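Local coordinates for protein transcriptional regulator I2 (Pseudomonas fluorescens, PDB 4MXM) that probably binds DNA as a TetR-family transcriptional regulator and is known as Pfit, a superantigen associated with Crohn's disease, at residues Q14-E19 / M72-H77; A99-E104 / Q143-V148. All blocks are in the same frame, centred on the assembly; numbering follows the deposited sequence.

Contact 1: Q14-E19 / M72-H77; sequences QLTDPE and MEETIH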
ATOM      1  N   GLN A  14      17.154   5.051  24.565  1.00 57.26           N
ATOM      2  CA  GLN A  14      16.021   4.854  23.669  1.00 54.15           C
ATOM      3  C   GLN A  14      16.323   3.788  22.619  1.00 58.84           C
ATOM      4  O   GLN A  14      15.448   3.006  22.248  1.00 63.59           O
ATOM      5  CB  GLN A  14      15.624   6.176  23.008  1.00 54.15           C
ATOM      6  CG  GLN A  14      15.210   7.254  24.002  1.00 54.66           C
ATOM      7  CD  GLN A  14      14.723   8.523  23.327  1.00 53.11           C
ATOM      8  OE1 GLN A  14      15.461   9.500  23.208  1.00 58.01           O
ATOM      9  NE2 GLN A  14      13.470   8.514  22.885  1.00 50.32           N
ATOM     10  N   LEU A  15      17.564   3.762  22.143  1.00 55.44           N
ATOM     11  CA  LEU A  15      18.014   2.706  21.244  1.00 51.49           C
ATOM     12  C   LEU A  15      18.804   1.665  22.026  1.00 51.73           C
ATOM     13  O   LEU A  15      19.533   2.001  22.960  1.00 52.58           O
ATOM     14  CB  LEU A  15      18.863   3.278  20.106  1.00 48.55           C
ATOM     15  CG  LEU A  15      18.125   4.095  19.045  1.00 45.57           C
ATOM     16  CD1 LEU A  15      19.097   4.595  17.990  1.00 37.14           C
ATOM     17  CD2 LEU A  15      17.020   3.269  18.406  1.00 54.86           C
ATOM     18  N   THR A  16      18.658   0.402  21.643  1.00 57.54           N
ATOM     19  CA  THR A  16      19.286  -0.693  22.373  1.00 53.58           C
ATOM     20  C   THR A  16      20.400  -1.358  21.570  1.00 47.01           C
ATOM     21  O   THR A  16      20.229  -1.666  20.390  1.00 49.37           O
ATOM     22  CB  THR A  16      18.245  -1.752  22.796  1.00 51.44           C
ATOM     23  OG1 THR A  16      17.274  -1.150  23.661  1.00 49.64           O
ATOM     24  CG2 THR A  16      18.914  -2.907  23.527  1.00 42.00           C
ATOM     25  N   ASP A  17      21.542  -1.565  22.220  1.00 53.33           N
ATOM     26  CA  ASP A  17      22.677  -2.255  21.613  1.00 48.54           C
ATOM     27  C   ASP A  17      22.310  -3.696  21.277  1.00 50.16           C
ATOM     28  O   ASP A  17      21.977  -4.477  22.167  1.00 56.78           O
ATOM     29  CB  ASP A  17      23.879  -2.222  22.562  1.00 51.13           C
ATOM     30  CG  ASP A  17      25.088  -2.953  22.006  1.00 48.22           C
ATOM     31  OD1 ASP A  17      25.245  -3.008  20.770  1.00 55.84           O
ATOM     32  OD2 ASP A  17      25.889  -3.470  22.814  1.00 59.66           O
ATOM     33  N   PRO A  18      22.364  -4.049  19.983  1.00 53.43           N
ATOM     34  CA  PRO A  18      21.994  -5.383  19.497  1.00 50.78           C
ATOM     35  C   PRO A  18      22.773  -6.520  20.163  1.00 54.30           C
ATOM     36  O   PRO A  18      22.207  -7.591  20.380  1.00 55.63           O
ATOM     37  CB  PRO A  18      22.334  -5.312  18.006  1.00 51.35           C
ATOM     38  CG  PRO A  18      22.212  -3.868  17.665  1.00 56.66           C
ATOM     39  CD  PRO A  18      22.702  -3.133  18.878  1.00 49.18           C
ATOM     40  N   GLU A  19      24.045  -6.299  20.483  1.00 58.05           N
ATOM     41  CA  GLU A  19      24.859  -7.353  21.090  1.00 61.85           C
ATOM     42  C   GLU A  19      24.763  -7.344  22.616  1.00 52.39           C
ATOM     43  O   GLU A  19      25.362  -8.185  23.293  1.00 67.64           O
ATOM     44  CB  GLU A  19      26.320  -7.250  20.645  1.00 58.23           C
ATOM     45  CG  GLU A  19      27.094  -8.569  20.738  1.00 67.78           C
ATOM     46  CD  GLU A  19      28.553  -8.413  20.372  1.00 77.76           C
ATOM     47  OE1 GLU A  19      28.877  -7.454  19.644  1.00 85.65           O
ATOM     48  OE2 GLU A  19      29.377  -9.245  20.810  1.00 71.38           O
HETATM   49  N   MSE A  72       8.360  -3.182  19.028  1.00 38.32           N
HETATM   50  CA  MSE A  72       7.725  -2.235  18.119  1.00 38.56           C
HETATM   51  C   MSE A  72       8.271  -0.817  18.275  1.00 31.23           C
HETATM   52  O   MSE A  72       8.549  -0.142  17.284  1.00 36.02           O
HETATM   53  CB  MSE A  72       6.207  -2.241  18.313  1.00 38.26           C
HETATM   54  CG  MSE A  72       5.537  -3.536  17.881  1.00 43.12           C
HETATM   55 SE   MSE A  72       3.599  -3.484  18.073  1.00 61.82          SE
HETATM   56  CE  MSE A  72       3.172  -5.239  17.339  1.00 52.83           C
ATOM     57  N   GLU A  73       8.422  -0.370  19.519  1.00 35.69           N
ATOM     58  CA  GLU A  73       8.913   0.980  19.792  1.00 37.72           C
ATOM     59  C   GLU A  73      10.353   1.177  19.328  1.00 37.25           C
ATOM     60  O   GLU A  73      10.693   2.222  18.778  1.00 32.88           O
ATOM     61  CB  GLU A  73       8.794   1.309  21.281  1.00 34.12           C
ATOM     62  CG  GLU A  73       7.367   1.476  21.769  1.00 42.20           C
ATOM     63  CD  GLU A  73       7.295   1.825  23.241  1.00 44.37           C
ATOM     64  OE1 GLU A  73       6.180   2.087  23.738  1.00 48.07           O
ATOM     65  OE2 GLU A  73       8.355   1.841  23.902  1.00 56.70           O
ATOM     66  N   GLU A  74      11.191   0.170  19.562  1.00 40.59           N
ATOM     67  CA  GLU A  74      12.591   0.209  19.145  1.00 46.56           C
ATOM     68  C   GLU A  74      12.701   0.412  17.641  1.00 40.87           C
ATOM     69  O   GLU A  74      13.494   1.226  17.169  1.00 40.18           O
ATOM     70  CB  GLU A  74      13.293  -1.093  19.532  1.00 54.22           C
ATOM     71  CG  GLU A  74      14.755  -1.169  19.121  1.00 56.60           C
ATOM     72  CD  GLU A  74      15.679  -0.532  20.139  1.00 59.58           C
ATOM     73  OE1 GLU A  74      15.244  -0.334  21.293  1.00 65.42           O
ATOM     74  OE2 GLU A  74      16.839  -0.231  19.786  1.00 62.85           O
ATOM     75  N   THR A  75      11.892  -0.334  16.897  1.00 34.61           N
ATOM     76  CA  THR A  75      11.940  -0.315  15.441  1.00 39.06           C
ATOM     77  C   THR A  75      11.472   1.021  14.875  1.00 33.04           C
ATOM     78  O   THR A  75      12.050   1.536  13.919  1.00 30.13           O
ATOM     79  CB  THR A  75      11.072  -1.435  14.845  1.00 43.55           C
ATOM     80  OG1 THR A  75      11.269  -2.644  15.589  1.00 49.41           O
ATOM     81  CG2 THR A  75      11.434  -1.666  13.387  1.00 45.67           C
ATOM     82  N   ILE A  76      10.416   1.572  15.466  1.00 30.30           N
ATOM     83  CA  ILE A  76       9.891   2.861  15.033  1.00 29.31           C
ATOM     84  C   ILE A  76      10.862   3.980  15.389  1.00 26.02           C
ATOM     85  O   ILE A  76      11.170   4.831  14.554  1.00 33.57           O
ATOM     86  CB  ILE A  76       8.517   3.155  15.666  1.00 23.62           C
ATOM     87  CG1 ILE A  76       7.494   2.102  15.234  1.00 31.94           C
ATOM     88  CG2 ILE A  76       8.043   4.545  15.282  1.00 22.94           C
ATOM     89  CD1 ILE A  76       6.175   2.199  15.968  1.00 37.50           C
ATOM     90  N   HIS A  77      11.341   3.968  16.631  1.00 31.80           N
ATOM     91  CA  HIS A  77      12.312   4.953  17.104  1.00 36.01           C
ATOM     92  C   HIS A  77      13.548   4.999  16.215  1.00 38.07           C
ATOM     93  O   HIS A  77      14.040   6.076  15.880  1.00 43.45           O
ATOM     94  CB  HIS A  77      12.732   4.649  18.545  1.00 39.40           C
ATOM     95  CG  HIS A  77      11.994   5.445  19.575  1.00 33.39           C
ATOM     96  ND1 HIS A  77      11.434   4.874  20.698  1.00 40.13           N
ATOM     97  CD2 HIS A  77      11.734   6.773  19.659  1.00 41.02           C
ATOM     98  CE1 HIS A  77      10.855   5.812  21.425  1.00 36.66           C
ATOM     99  NE2 HIS A  77      11.023   6.973  20.817  1.00 42.59           N
TER
HETATM  100  O   HOH W   1      14.524  -1.241  23.809  1.00 53.83           O
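Both carboxylate oxygens of Glu-74 are turned to the loop 14-19, and OE2 takes the shortest bond: Thr-16 N donates to Glu-74 OE2 over 2.7 Å, nearly straight at 164° and on the syn lone pair. The other oxygen, Glu-74 OE1, accepts a hydrogen bond from a water 2.8 Å away, and the same water is hydrogen-bonded to Thr-16 OG1. A direct bond and a water bridge thus hold the carboxylate against one residue. The Glu-74 chain leaves its helix with CG opposite the backbone N and then bends at chi2 (85°), which brings the acid across Thr-16. The loop connects helix 2-10 to helix 21-34, the first helix of the TetR-type helix-turn-helix region, while Glu-74 and His-77 lie one turn apart on the long helix 64-89. Leu-15 sets CD2 3.8 Å from Glu-74 OE2, the two side chains crossing at about a right angle, and also packs on Met-6 and Met-9 of helix 2-10. Gln-14 extends beyond CG to place NE2 3.6 Å from NE2 of His-77, its amide plane steeply inclined, 77°, to the imidazole. On helix 128-154, Leu-137 touches the same histidine.

Contact 2: A99-E104 / Q143-V148; sequences ALIRCE and QIWLQV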
ATOM      1  N   ALA A  99      15.097  12.461   0.708  1.00 30.35           N
ATOM      2  CA  ALA A  99      15.605  11.751   1.876  1.00 26.50           C
ATOM      3  C   ALA A  99      14.512  10.916   2.531  1.00 22.75           C
ATOM      4  O   ALA A  99      14.744   9.771   2.916  1.00 32.43           O
ATOM      5  CB  ALA A  99      16.200  12.731   2.877  1.00 25.71           C
ATOM      6  N   LEU A 100      13.321  11.492   2.648  1.00 21.84           N
ATOM      7  CA  LEU A 100      12.194  10.800   3.267  1.00 19.75           C
ATOM      8  C   LEU A 100      11.659   9.678   2.382  1.00 25.84           C
ATOM      9  O   LEU A 100      11.275   8.617   2.876  1.00 19.66           O
ATOM     10  CB  LEU A 100      11.076  11.785   3.606  1.00 22.58           C
ATOM     11  CG  LEU A 100      11.432  12.881   4.612  1.00 29.35           C
ATOM     12  CD1 LEU A 100      10.175  13.580   5.097  1.00 28.40           C
ATOM     13  CD2 LEU A 100      12.218  12.307   5.782  1.00 31.48           C
ATOM     14  N   ILE A 101      11.630   9.918   1.076  1.00 22.15           N
ATOM     15  CA  ILE A 101      11.190   8.902   0.127  1.00 22.88           C
ATOM     16  C   ILE A 101      12.124   7.697   0.175  1.00 15.71           C
ATOM     17  O   ILE A 101      11.676   6.555   0.263  1.00 19.53           O
ATOM     18  CB  ILE A 101      11.130   9.458  -1.309  1.00 19.58           C
ATOM     19  CG1 ILE A 101       9.972  10.448  -1.445  1.00 15.20           C
ATOM     20  CG2 ILE A 101      10.981   8.327  -2.317  1.00 26.20           C
ATOM     21  CD1 ILE A 101       9.949  11.185  -2.768  1.00 20.03           C
ATOM     22  N   ARG A 102      13.426   7.966   0.137  1.00 19.71           N
ATOM     23  CA  ARG A 102      14.435   6.912   0.154  1.00 24.99           C
ATOM     24  C   ARG A 102      14.402   6.093   1.442  1.00 29.42           C
ATOM     25  O   ARG A 102      14.514   4.867   1.409  1.00 25.40           O
ATOM     26  CB  ARG A 102      15.828   7.506  -0.060  1.00 30.58           C
ATOM     27  CG  ARG A 102      16.962   6.506   0.098  1.00 42.42           C
ATOM     28  CD  ARG A 102      18.314   7.141  -0.187  1.00 44.30           C
ATOM     29  NE  ARG A 102      18.491   8.416   0.503  1.00 57.61           N
ATOM     30  CZ  ARG A 102      18.565   9.594  -0.109  1.00 43.53           C
ATOM     31  NH1 ARG A 102      18.724  10.703   0.600  1.00 51.73           N
ATOM     32  NH2 ARG A 102      18.484   9.663  -1.430  1.00 43.95           N
ATOM     33  N   CYS A 103      14.245   6.771   2.576  1.00 28.04           N
ATOM     34  CA  CYS A 103      14.196   6.094   3.868  1.00 28.40           C
ATOM     35  C   CYS A 103      12.986   5.178   3.982  1.00 29.70           C
ATOM     36  O   CYS A 103      13.099   4.043   4.449  1.00 26.03           O
ATOM     37  CB  CYS A 103      14.190   7.110   5.014  1.00 39.43           C
ATOM     38  SG  CYS A 103      15.791   7.879   5.334  1.00 41.02           S
ATOM     39  N   GLU A 104      11.831   5.671   3.551  1.00 24.16           N
ATOM     40  CA  GLU A 104      10.599   4.896   3.630  1.00 21.96           C
ATOM     41  C   GLU A 104      10.667   3.658   2.739  1.00 27.74           C
ATOM     42  O   GLU A 104      10.243   2.577   3.142  1.00 29.18           O
ATOM     43  CB  GLU A 104       9.393   5.762   3.265  1.00 21.99           C
ATOM     44  CG  GLU A 104       8.053   5.076   3.470  1.00 30.18           C
ATOM     45  CD  GLU A 104       6.941   6.059   3.779  1.00 27.07           C
ATOM     46  OE1 GLU A 104       6.947   6.632   4.889  1.00 32.84           O
ATOM     47  OE2 GLU A 104       6.063   6.263   2.916  1.00 26.92           O
ATOM     48  N   GLN A 143       4.624  13.456  11.310  1.00 19.82           N
ATOM     49  CA  GLN A 143       4.894  14.879  11.495  1.00 23.60           C
ATOM     50  C   GLN A 143       6.066  15.338  10.635  1.00 22.19           C
ATOM     51  O   GLN A 143       6.043  16.432  10.065  1.00 21.34           O
ATOM     52  CB  GLN A 143       5.193  15.196  12.960  1.00 27.90           C
ATOM     53  CG  GLN A 143       5.553  16.662  13.185  1.00 37.82           C
ATOM     54  CD  GLN A 143       6.142  16.916  14.550  1.00 37.83           C
ATOM     55  OE1 GLN A 143       5.971  16.119  15.469  1.00 36.09           O
ATOM     56  NE2 GLN A 143       6.845  18.035  14.691  1.00 41.82           N
ATOM     57  N   ILE A 144       7.088  14.492  10.553  1.00 21.00           N
ATOM     58  CA  ILE A 144       8.271  14.794   9.760  1.00 25.61           C
ATOM     59  C   ILE A 144       7.919  14.882   8.274  1.00 21.84           C
ATOM     60  O   ILE A 144       8.380  15.783   7.571  1.00 23.86           O
ATOM     61  CB  ILE A 144       9.371  13.740   9.987  1.00 33.16           C
ATOM     62  CG1 ILE A 144       9.855  13.782  11.440  1.00 39.00           C
ATOM     63  CG2 ILE A 144      10.529  13.950   9.025  1.00 27.67           C
ATOM     64  CD1 ILE A 144      10.869  12.711  11.776  1.00 32.49           C
ATOM     65  N   TRP A 145       7.097  13.948   7.804  1.00 23.30           N
ATOM     66  CA  TRP A 145       6.621  13.968   6.426  1.00 21.74           C
ATOM     67  C   TRP A 145       5.857  15.255   6.125  1.00 20.23           C
ATOM     68  O   TRP A 145       6.122  15.922   5.129  1.00 23.66           O
ATOM     69  CB  TRP A 145       5.733  12.755   6.143  1.00 20.14           C
ATOM     70  CG  TRP A 145       6.482  11.556   5.648  1.00 22.60           C
ATOM     71  CD1 TRP A 145       6.818  10.445   6.363  1.00 25.65           C
ATOM     72  CD2 TRP A 145       6.990  11.351   4.325  1.00 22.48           C
ATOM     73  NE1 TRP A 145       7.503   9.558   5.567  1.00 23.90           N
ATOM     74  CE2 TRP A 145       7.623  10.092   4.310  1.00 24.32           C
ATOM     75  CE3 TRP A 145       6.972  12.110   3.151  1.00 22.59           C
ATOM     76  CZ2 TRP A 145       8.230   9.574   3.168  1.00 29.21           C
ATOM     77  CZ3 TRP A 145       7.578  11.595   2.018  1.00 21.60           C
ATOM     78  CH2 TRP A 145       8.197  10.340   2.035  1.00 22.99           C
ATOM     79  N   LEU A 146       4.913  15.598   6.995  1.00 21.51           N
ATOM     80  CA  LEU A 146       4.081  16.783   6.802  1.00 26.21           C
ATOM     81  C   LEU A 146       4.879  18.086   6.827  1.00 27.27           C
ATOM     82  O   LEU A 146       4.593  19.008   6.065  1.00 31.09           O
ATOM     83  CB  LEU A 146       2.968  16.829   7.849  1.00 22.46           C
ATOM     84  CG  LEU A 146       1.972  15.670   7.806  1.00 27.87           C
ATOM     85  CD1 LEU A 146       1.062  15.699   9.022  1.00 33.90           C
ATOM     86  CD2 LEU A 146       1.159  15.704   6.519  1.00 31.05           C
ATOM     87  N   GLN A 147       5.875  18.160   7.704  1.00 18.42           N
ATOM     88  CA  GLN A 147       6.716  19.350   7.799  1.00 25.95           C
ATOM     89  C   GLN A 147       7.549  19.540   6.533  1.00 32.48           C
ATOM     90  O   GLN A 147       7.582  20.629   5.960  1.00 26.46           O
ATOM     91  CB  GLN A 147       7.629  19.270   9.026  1.00 30.87           C
ATOM     92  CG  GLN A 147       8.508  20.494   9.229  1.00 40.94           C
ATOM     93  CD  GLN A 147       7.746  21.674   9.810  1.00 48.67           C
ATOM     94  OE1 GLN A 147       7.762  22.771   9.255  1.00 62.25           O
ATOM     95  NE2 GLN A 147       7.081  21.453  10.939  1.00 54.96           N
ATOM     96  N   VAL A 148       8.216  18.473   6.100  1.00 22.64           N
ATOM     97  CA  VAL A 148       9.062  18.526   4.910  1.00 29.36           C
ATOM     98  C   VAL A 148       8.241  18.790   3.647  1.00 26.16           C
ATOM     99  O   VAL A 148       8.625  19.604   2.804  1.00 24.51           O
ATOM    100  CB  VAL A 148       9.888  17.232   4.750  1.00 35.49           C
ATOM    101  CG1 VAL A 148      10.631  17.221   3.423  1.00 24.94           C
ATOM    102  CG2 VAL A 148      10.861  17.085   5.910  1.00 33.83           C
TER
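Helices 93-108 and 128-154 run roughly antiparallel here, their local axes inclined at 150° and 11.2 Å apart at closest approach, with Leu-100 and Trp-145 nearest each other in the backbone register. The wide spacing is filled by the indole of Trp-145, which reaches across to the backbone of the other helix. Leu-100 lies over one of its faces: CB stands 3.6 Å from the centroid of the six-membered ring of Trp-145 and only 14° off the normal, a CH-pi contact. The far end of the ring meets main chain as well, with Trp-145 CZ2 3.2 Å from the carbonyl O of Leu-100. Ile-101 CG1 comes to the ring edge in plane, 3.9 Å from Trp-145 CH2, and Glu-104 CB is also in the ring plane. Leu-100 CD1, also above the indole near its fused bond, meets Val-148 tip to tip, 3.7 Å from Val-148 CG2, and the same methyl lies 4.0 Å from CG2 of Ile-144.

Glu-104 brings a buried carboxylate, probably ionised, to this apolar layer. Its CG is opposite the backbone N, which carries the carboxylate obliquely past the indole, so that OE1, tilted out of the ring plane on the side opposite Leu-100 CB, lies 3.1 Å from Trp-145 NE1, the two planes 46° apart. Glu-104 OE1 accepts a hydrogen bond from Tyr-141 and forms a salt bridge with Arg-166, which would favour the ionised state and whose cation also rests on the Trp-145 ring. Met-83 of helix 64-89 touches both Leu-100 and Ile-144, and Ile-101 faces helix 188-199. Such side-by-side packing of long helices around a hydrophobic interior is characteristic of the all-helical C-terminal domain of TetR-like regulators.

From the N terminus, helix 2-10 leads into the loop 14-19, which meets helix 64-89 in contact 1. This closes a loop of 52 intervening residues that holds helices 21-34 and 43-50. Helix 64-89 then runs on, and the next helix, 93-108, opens contact 2, closed 38 residues later by helix 128-154. The contacts follow in series, neither nested nor crossed. Their centres lie 20 Å apart, on opposite sides of the chain's centre, with nearest atoms about 8 Å apart. Helix 64-89 connects them: contact 1 ties the N-terminal loop to it at the surface, and farther along it flanks the buried helix pair of contact 2.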